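Lectin CEL-IV, C-type (Cucumaria echinata, PDB 3ALU) binds galactose-containing sugars such as raffinose at a calcium site, as a tetrameric C-type lectin. Local coordinates at residues 25-37 with 44-56. Residues are numbered along the deposited sequence; the frame is centred on the assembly and turned at random.
Sequences NFDNAENACRQFG and DELATGHLASIHS
Glu30 on helix 26-33 and His50 on strand 45-51 form the polar centre of a contact in the C-type lectin fold, where helix 26-33 lies along the second strand, 45-51, of the hairpin whose first strand is 36-40. Glu30 CG stands anti to the backbone N (chi1 173°) and the chain then bends at chi2, which brings the carboxylate down to the strand. There it lies within 18° of the imidazole plane, and His50 ND1 donates to the syn lone pair of Glu30 OE1 at 2.7 Å. Arg34 NE reaches that same oxygen from the anti side at 2.9 Å, a salt bridge within residues 25-37; its guanidinium is turned 80° from the imidazole. The other oxygen, Glu30 OE2, accepts a hydrogen bond from Leu51 N at 2.9 Å and is also hydrogen-bonded with Thr99 OG1, so both ends of this buried carboxylate are gripped and its rotation is fixed.

Beyond it, the two methyls of Leu51 meet different apolar partners: CD1 sits over one face of the Phe26 ring, 4.0 Å from the centroid, while CD2 packs against Ala29 CB (4.0 Å) and Cys33 SG (3.8 Å), the latter disulfide-bonded to Cys147. Tyr145 of strand 143-148 adjoins this cluster. Where strands 36-40 and 45-51 pair, Gly37 and Thr48 form an antiparallel non-hydrogen-bonded pair, and Gly49 N donates to Phe36 O at 2.8 Å, approaching from above the carbonyl plane.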
loop_
_atom_site.group_PDB
_atom_site.type_symbol
_atom_site.label_atom_id
_atom_site.label_comp_id
_atom_site.label_asym_id
_atom_site.label_seq_id
_atom_site.Cartn_x
_atom_site.Cartn_y
_atom_site.Cartn_z
ATOM N N ASN A 25 31.134 2.913 -11.167
ATOM C CA ASN A 25 31.993 2.976 -9.976
ATOM C C ASN A 25 31.185 3.433 -8.766
ATOM O O ASN A 25 30.002 3.765 -8.890
ATOM C CB ASN A 25 33.281 3.802 -10.200
ATOM C CG ASN A 25 33.035 5.300 -10.409
ATOM O OD1 ASN A 25 33.865 5.966 -11.057
ATOM N ND2 ASN A 25 31.989 5.842 -9.865
ATOM N N PHE A 26 31.776 3.424 -7.579
ATOM C CA PHE A 26 30.945 3.627 -6.409
ATOM C C PHE A 26 30.253 4.978 -6.412
ATOM O O PHE A 26 29.058 5.079 -6.136
ATOM C CB PHE A 26 31.772 3.534 -5.116
ATOM C CG PHE A 26 30.930 3.681 -3.876
ATOM C CD1 PHE A 26 30.746 4.924 -3.258
ATOM C CD2 PHE A 26 30.318 2.557 -3.333
ATOM C CE1 PHE A 26 29.940 5.037 -2.097
ATOM C CE2 PHE A 26 29.485 2.685 -2.197
ATOM C CZ PHE A 26 29.322 3.878 -1.575
ATOM N N ASP A 27 31.004 6.040 -6.683
ATOM C CA ASP A 27 30.443 7.383 -6.604
ATOM C C ASP A 27 29.371 7.577 -7.681
ATOM O O ASP A 27 28.355 8.191 -7.417
ATOM C CB ASP A 27 31.558 8.413 -6.791
ATOM C CG ASP A 27 32.411 8.630 -5.527
ATOM O OD1 ASP A 27 31.998 8.236 -4.408
ATOM O OD2 ASP A 27 33.491 9.275 -5.670
ATOM N N ASN A 28 29.599 7.040 -8.872
ATOM C CA ASN A 28 28.599 7.138 -9.934
ATOM C C ASN A 28 27.350 6.280 -9.675
ATOM O O ASN A 28 26.240 6.685 -10.066
ATOM C CB ASN A 28 29.206 6.797 -11.308
ATOM C CG ASN A 28 30.148 7.896 -11.814
ATOM O OD1 ASN A 28 31.049 7.649 -12.633
ATOM N ND2 ASN A 28 29.969 9.107 -11.287
ATOM N N ALA A 29 27.528 5.130 -8.995
ATOM C CA ALA A 29 26.379 4.303 -8.583
ATOM C C ALA A 29 25.562 5.035 -7.561
ATOM O O ALA A 29 24.334 5.153 -7.697
ATOM C CB ALA A 29 26.824 2.875 -8.067
ATOM N N GLU A 30 26.208 5.584 -6.531
ATOM C CA GLU A 30 25.480 6.398 -5.557
ATOM C C GLU A 30 24.725 7.566 -6.259
ATOM O O GLU A 30 23.545 7.804 -5.999
ATOM C CB GLU A 30 26.434 6.894 -4.467
ATOM C CG GLU A 30 25.815 7.897 -3.490
ATOM C CD GLU A 30 24.702 7.358 -2.578
ATOM O OE1 GLU A 30 24.037 8.222 -1.994
ATOM O OE2 GLU A 30 24.511 6.115 -2.408
ATOM N N ASN A 31 25.397 8.262 -7.163
ATOM C CA ASN A 31 24.737 9.378 -7.842
ATOM C C ASN A 31 23.565 8.915 -8.699
ATOM O O ASN A 31 22.554 9.616 -8.800
ATOM C CB ASN A 31 25.749 10.134 -8.712
ATOM C CG ASN A 31 25.209 11.473 -9.196
ATOM O OD1 ASN A 31 24.962 11.662 -10.391
ATOM N ND2 ASN A 31 24.964 12.381 -8.256
ATOM N N ALA A 32 23.673 7.720 -9.274
ATOM C CA ALA A 32 22.581 7.132 -10.072
ATOM C C ALA A 32 21.361 6.943 -9.154
ATOM O O ALA A 32 20.219 7.301 -9.510
ATOM C CB ALA A 32 23.022 5.814 -10.699
ATOM N N CYS A 33 21.594 6.405 -7.953
ATOM C CA CYS A 33 20.487 6.220 -7.017
ATOM C C CYS A 33 19.880 7.546 -6.551
ATOM O O CYS A 33 18.691 7.594 -6.226
ATOM C CB CYS A 33 20.965 5.389 -5.804
ATOM S SG CYS A 33 21.545 3.720 -6.178
ATOM N N ARG A 34 20.692 8.611 -6.476
ATOM C CA ARG A 34 20.219 9.924 -6.052
ATOM C C ARG A 34 19.320 10.600 -7.077
ATOM O O ARG A 34 18.752 11.655 -6.767
ATOM C CB ARG A 34 21.406 10.828 -5.735
ATOM C CG ARG A 34 22.123 10.443 -4.447
ATOM C CD ARG A 34 23.287 11.381 -4.211
ATOM N NE ARG A 34 24.019 10.936 -3.024
ATOM C CZ ARG A 34 25.027 11.598 -2.482
ATOM N NH1 ARG A 34 25.422 12.748 -3.029
ATOM N NH2 ARG A 34 25.637 11.110 -1.396
ATOM N N GLN A 35 19.219 10.014 -8.268
ATOM C CA GLN A 35 18.325 10.557 -9.328
ATOM C C GLN A 35 16.874 10.264 -9.014
ATOM O O GLN A 35 15.961 10.915 -9.544
ATOM C CB GLN A 35 18.689 10.029 -10.721
ATOM C CG GLN A 35 20.132 10.296 -11.138
ATOM C CD GLN A 35 20.515 11.748 -10.930
ATOM O OE1 GLN A 35 19.924 12.636 -11.543
ATOM N NE2 GLN A 35 21.484 12.005 -10.035
ATOM N N PHE A 36 16.643 9.251 -8.185
ATOM C CA PHE A 36 15.322 8.982 -7.666
ATOM C C PHE A 36 15.092 9.845 -6.441
ATOM O O PHE A 36 15.992 10.037 -5.613
ATOM C CB PHE A 36 15.151 7.475 -7.359
ATOM C CG PHE A 36 15.504 6.602 -8.547
ATOM C CD1 PHE A 36 14.629 6.472 -9.625
ATOM C CD2 PHE A 36 16.733 5.935 -8.596
ATOM C CE1 PHE A 36 14.958 5.704 -10.728
ATOM C CE2 PHE A 36 17.091 5.176 -9.706
ATOM C CZ PHE A 36 16.187 5.036 -10.779
ATOM N N GLY A 37 13.911 10.454 -6.376
ATOM C CA GLY A 37 13.641 11.396 -5.297
ATOM C C GLY A 37 12.325 11.162 -4.581
ATOM O O GLY A 37 11.484 10.339 -4.994
ATOM N N ASP A 44 8.476 20.406 -3.444
ATOM C CA ASP A 44 9.792 20.560 -2.810
ATOM C C ASP A 44 10.483 19.194 -2.697
ATOM O O ASP A 44 9.878 18.260 -2.183
ATOM C CB ASP A 44 9.650 21.168 -1.401
ATOM C CG ASP A 44 8.979 22.554 -1.401
ATOM O OD1 ASP A 44 9.316 23.398 -2.250
ATOM O OD2 ASP A 44 8.134 22.802 -0.512
ATOM N N GLU A 45 11.724 19.059 -3.173
ATOM C CA GLU A 45 12.473 17.794 -2.959
ATOM C C GLU A 45 12.863 17.650 -1.495
ATOM O O GLU A 45 13.461 18.559 -0.908
ATOM C CB GLU A 45 13.730 17.676 -3.842
ATOM C CG GLU A 45 14.409 16.291 -3.659
ATOM C CD GLU A 45 15.356 15.920 -4.781
ATOM O OE1 GLU A 45 16.489 16.448 -4.787
ATOM O OE2 GLU A 45 14.959 15.103 -5.652
ATOM N N LEU A 46 12.513 16.505 -0.912
ATOM C CA LEU A 46 12.708 16.258 0.497
ATOM C C LEU A 46 13.872 15.321 0.744
ATOM O O LEU A 46 14.619 15.445 1.752
ATOM C CB LEU A 46 11.448 15.634 1.087
ATOM C CG LEU A 46 10.176 16.467 1.009
ATOM C CD1 LEU A 46 9.074 15.719 1.752
ATOM C CD2 LEU A 46 10.430 17.856 1.562
ATOM N N ALA A 47 14.013 14.357 -0.154
ATOM C CA ALA A 47 15.040 13.309 0.010
ATOM C C ALA A 47 15.420 12.682 -1.320
ATOM O O ALA A 47 14.712 12.846 -2.282
ATOM C CB ALA A 47 14.539 12.239 0.994
ATOM N N THR A 48 16.569 11.997 -1.395
ATOM C CA THR A 48 16.919 11.204 -2.601
ATOM C C THR A 48 17.049 9.746 -2.259
ATOM O O THR A 48 17.201 9.380 -1.080
ATOM C CB THR A 48 18.199 11.606 -3.141
ATOM O OG1 THR A 48 19.225 11.531 -2.261
ATOM C CG2 THR A 48 18.098 12.868 -3.750
ATOM N N GLY A 49 17.008 8.925 -3.286
ATOM C CA GLY A 49 17.435 7.527 -3.148
ATOM C C GLY A 49 18.940 7.466 -2.884
ATOM O O GLY A 49 19.665 8.484 -2.941
ATOM N N HIS A 50 19.388 6.261 -2.575
ATOM C CA HIS A 50 20.788 5.989 -2.187
ATOM C C HIS A 50 21.059 4.547 -2.533
ATOM O O HIS A 50 20.149 3.734 -2.751
ATOM C CB HIS A 50 21.009 6.148 -0.659
ATOM C CG HIS A 50 20.855 7.554 -0.195
ATOM N ND1 HIS A 50 21.796 8.524 -0.449
ATOM C CD2 HIS A 50 19.807 8.178 0.390
ATOM C CE1 HIS A 50 21.352 9.692 -0.004
ATOM N NE2 HIS A 50 20.148 9.509 0.508
ATOM N N LEU A 51 22.339 4.214 -2.614
ATOM C CA LEU A 51 22.676 2.802 -2.638
ATOM C C LEU A 51 22.072 2.189 -1.370
ATOM O O LEU A 51 21.942 2.859 -0.339
ATOM C CB LEU A 51 24.174 2.613 -2.654
ATOM C CG LEU A 51 24.856 2.872 -3.988
ATOM C CD1 LEU A 51 26.367 3.034 -3.781
ATOM C CD2 LEU A 51 24.575 1.732 -4.929
ATOM N N ALA A 52 21.711 0.896 -1.446
ATOM C CA ALA A 52 20.972 0.244 -0.386
ATOM C C ALA A 52 21.781 0.173 0.906
ATOM O O ALA A 52 22.960 -0.117 0.851
ATOM C CB ALA A 52 20.601 -1.168 -0.818
ATOM N N SER A 53 21.120 0.398 2.028
ATOM C CA SER A 53 21.729 0.071 3.346
ATOM C C SER A 53 21.059 -1.194 3.878
ATOM O O SER A 53 20.005 -1.536 3.377
ATOM C CB SER A 53 21.567 1.207 4.307
ATOM O OG SER A 53 20.206 1.536 4.633
ATOM N N ILE A 54 21.674 -1.871 4.872
ATOM C CA ILE A 54 21.214 -3.220 5.276
ATOM C C ILE A 54 21.301 -3.255 6.787
ATOM O O ILE A 54 22.368 -2.907 7.340
ATOM C CB ILE A 54 22.090 -4.325 4.641
ATOM C CG1 ILE A 54 22.114 -4.175 3.089
ATOM C CG2 ILE A 54 21.623 -5.734 5.089
ATOM C CD1 ILE A 54 23.089 -5.116 2.348
ATOM N N HIS A 55 20.205 -3.659 7.453
ATOM C CA HIS A 55 20.122 -3.464 8.922
ATOM C C HIS A 55 19.765 -4.694 9.714
ATOM O O HIS A 55 19.577 -4.623 10.941
ATOM C CB HIS A 55 19.168 -2.335 9.215
ATOM C CG HIS A 55 19.694 -1.052 8.705
ATOM N ND1 HIS A 55 19.289 -0.502 7.500
ATOM C CD2 HIS A 55 20.707 -0.291 9.155
ATOM C CE1 HIS A 55 19.986 0.600 7.280
ATOM N NE2 HIS A 55 20.859 0.745 8.261
ATOM N N SER A 56 19.706 -5.824 9.027
ATOM C CA SER A 56 19.375 -7.096 9.690
ATOM C C SER A 56 19.747 -8.287 8.829
ATOM O O SER A 56 19.925 -8.162 7.600
ATOM C CB SER A 56 17.866 -7.175 10.052
ATOM O OG SER A 56 17.079 -7.435 8.884
HETATM O O HOH W 1 16.282 13.249 -7.187
#